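Local coordinates for retropepsin-like aspartic endopeptidase domain-containing protein (Legionella pneumophila subsp. pneumophila str. Philadelphia 1, PDB 2PMA), which is of unknown function but carries a retropepsin-like aspartic endopeptidase domain and belongs to a family of putative ATP-dependent zinc proteases, at residues P47-T52 / P92-N97. Sequence-based numbering, arbitrary orientation. Where two conformers were deposited one is given.
Sequences PYLRFT and PVVLLN
Leu49 and Val94 bury the most surface here, packing branch against branch where segments 47-52 and 92-97 cross at 83°, their axes 8.0 Å apart at closest. Leu49 CD1 lies 3.7 Å from Val94 CG1 and meets the Pro92 ring at CB, 3.5 Å away, the leucine running roughly at right angles to the proline, whose ring offers a compact apolar surface. CD1 is anti to CA (chi2 -172°), which carries this methyl to the far end of the side chain, where it serves both partners. Val94, branched at CB, divides its two methyls: CG1 goes to Leu49, while CG2 approaches Phe51 CE1 at 4.0 Å, obliquely to the ring. Phe51, long enough to span the gap, has CG between its backbone N and carbonyl carbon (chi1 59°) and comes at the valine from the opposite direction. Tyr66 of strand 58-71, which pairs with both strands, touches Leu49 and Pro92; Leu111 and Val109 of strand 103-112 border Phe51 and Val94. The near-perpendicular crossing within one mixed sheet shows it curling over its apolar side, consistent with an all-beta, retropepsin-like domain. No hydrogen bond joins the two segments, so cohesion between them rests on dispersion and the exclusion of water from buried hydrocarbon.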
loop_
_atom_site.group_PDB
_atom_site.type_symbol
_atom_site.label_atom_id
_atom_site.label_comp_id
_atom_site.label_asym_id
_atom_site.label_seq_id
_atom_site.Cartn_x
_atom_site.Cartn_y
_atom_site.Cartn_z
ATOM N N PRO A 47 2.061 -17.706 8.151
ATOM C CA PRO A 47 0.763 -17.153 7.804
ATOM C C PRO A 47 0.858 -16.118 6.675
ATOM O O PRO A 47 1.754 -15.252 6.670
ATOM C CB PRO A 47 0.281 -16.490 9.103
ATOM C CG PRO A 47 1.505 -16.124 9.823
ATOM C CD PRO A 47 2.561 -17.174 9.442
ATOM N N TYR A 48 -0.078 -16.250 5.741
ATOM C CA TYR A 48 -0.248 -15.312 4.654
ATOM C C TYR A 48 -1.711 -14.937 4.716
ATOM O O TYR A 48 -2.557 -15.756 5.184
ATOM C CB TYR A 48 0.020 -15.999 3.290
ATOM C CG TYR A 48 1.487 -16.061 2.947
ATOM C CD1 TYR A 48 2.018 -15.240 1.955
ATOM C CD2 TYR A 48 2.353 -16.926 3.640
ATOM C CE1 TYR A 48 3.388 -15.275 1.634
ATOM C CE2 TYR A 48 3.723 -16.958 3.334
ATOM C CZ TYR A 48 4.220 -16.129 2.332
ATOM O OH TYR A 48 5.575 -16.162 2.038
ATOM N N LEU A 49 -2.034 -13.752 4.193
ATOM C CA LEU A 49 -3.431 -13.418 3.907
ATOM C C LEU A 49 -3.625 -13.347 2.395
ATOM O O LEU A 49 -2.765 -12.806 1.669
ATOM C CB LEU A 49 -3.774 -12.058 4.521
ATOM C CG LEU A 49 -3.674 -11.942 6.044
ATOM C CD1 LEU A 49 -4.245 -10.608 6.405
ATOM C CD2 LEU A 49 -4.503 -13.060 6.751
ATOM N N ARG A 50 -4.716 -13.934 1.928
ATOM C CA ARG A 50 -5.175 -13.729 0.551
ATOM C C ARG A 50 -6.221 -12.637 0.639
ATOM O O ARG A 50 -7.058 -12.630 1.560
ATOM C CB ARG A 50 -5.808 -15.008 0.018
ATOM C CG ARG A 50 -6.271 -14.948 -1.425
ATOM C CD ARG A 50 -6.978 -16.289 -1.803
ATOM N NE ARG A 50 -6.000 -17.386 -1.835
ATOM C CZ ARG A 50 -6.238 -18.646 -1.467
ATOM N NH1 ARG A 50 -7.438 -19.009 -0.995
ATOM N NH2 ARG A 50 -5.266 -19.554 -1.560
ATOM N N PHE A 51 -6.174 -11.699 -0.298
ATOM C CA PHE A 51 -7.119 -10.609 -0.278
ATOM C C PHE A 51 -7.348 -10.068 -1.677
ATOM O O PHE A 51 -6.506 -10.271 -2.590
ATOM C CB PHE A 51 -6.602 -9.478 0.667
ATOM C CG PHE A 51 -5.252 -8.891 0.276
ATOM C CD1 PHE A 51 -4.042 -9.471 0.723
ATOM C CD2 PHE A 51 -5.191 -7.737 -0.519
ATOM C CE1 PHE A 51 -2.800 -8.924 0.388
ATOM C CE2 PHE A 51 -3.974 -7.180 -0.882
ATOM C CZ PHE A 51 -2.750 -7.754 -0.422
ATOM N N THR A 52 -8.466 -9.374 -1.823
ATOM C CA THR A 52 -8.821 -8.760 -3.111
ATOM C C THR A 52 -8.669 -7.259 -3.000
ATOM O O THR A 52 -9.177 -6.606 -2.032
ATOM C CB THR A 52 -10.249 -9.239 -3.481
ATOM O OG1 THR A 52 -10.173 -10.650 -3.704
ATOM C CG2 THR A 52 -10.800 -8.555 -4.750
ATOM N N PRO A 92 -5.302 -6.107 9.866
ATOM C CA PRO A 92 -4.119 -6.903 9.654
ATOM C C PRO A 92 -3.100 -6.123 8.818
ATOM O O PRO A 92 -3.464 -5.291 7.954
ATOM C CB PRO A 92 -4.676 -8.148 8.927
ATOM C CG PRO A 92 -5.846 -7.604 8.075
ATOM C CD PRO A 92 -6.405 -6.462 8.944
ATOM N N VAL A 93 -1.833 -6.456 9.040
ATOM C CA VAL A 93 -0.744 -5.865 8.292
ATOM C C VAL A 93 -0.074 -6.945 7.463
ATOM O O VAL A 93 0.287 -8.009 7.992
ATOM C CB VAL A 93 0.324 -5.347 9.244
ATOM C CG1 VAL A 93 1.456 -4.678 8.431
ATOM C CG2 VAL A 93 -0.276 -4.390 10.302
ATOM N N VAL A 94 0.125 -6.673 6.177
ATOM C CA VAL A 94 0.782 -7.644 5.266
ATOM C C VAL A 94 1.948 -6.966 4.568
ATOM O O VAL A 94 2.014 -5.734 4.523
ATOM C CB VAL A 94 -0.185 -8.197 4.160
ATOM C CG1 VAL A 94 -1.311 -8.981 4.841
ATOM C CG2 VAL A 94 -0.742 -7.058 3.248
ATOM N N LEU A 95 2.835 -7.766 3.976
ATOM C CA LEU A 95 3.925 -7.220 3.189
ATOM C C LEU A 95 3.463 -7.189 1.730
ATOM O O LEU A 95 2.889 -8.191 1.226
ATOM C CB LEU A 95 5.138 -8.142 3.295
ATOM C CG LEU A 95 5.779 -8.207 4.683
ATOM C CD1 LEU A 95 7.056 -9.048 4.603
ATOM C CD2 LEU A 95 6.064 -6.800 5.192
ATOM N N LEU A 96 3.753 -6.088 1.041
ATOM C CA LEU A 96 3.262 -5.857 -0.328
ATOM C C LEU A 96 4.400 -5.289 -1.172
ATOM O O LEU A 96 5.034 -4.328 -0.751
ATOM C CB LEU A 96 2.118 -4.830 -0.282
ATOM C CG LEU A 96 1.499 -4.164 -1.527
ATOM C CD1 LEU A 96 0.507 -5.056 -2.265
ATOM C CD2 LEU A 96 0.793 -2.884 -1.119
ATOM N N ASN A 97 4.635 -5.886 -2.356
ATOM C CA ASN A 97 5.688 -5.437 -3.289
ATOM C C ASN A 97 5.147 -4.277 -4.104
ATOM O O ASN A 97 4.146 -4.417 -4.820
ATOM C CB ASN A 97 6.118 -6.597 -4.226
ATOM C CG ASN A 97 6.447 -7.863 -3.466
ATOM O OD1 ASN A 97 7.106 -7.790 -2.444
ATOM N ND2 ASN A 97 5.990 -9.041 -3.963
#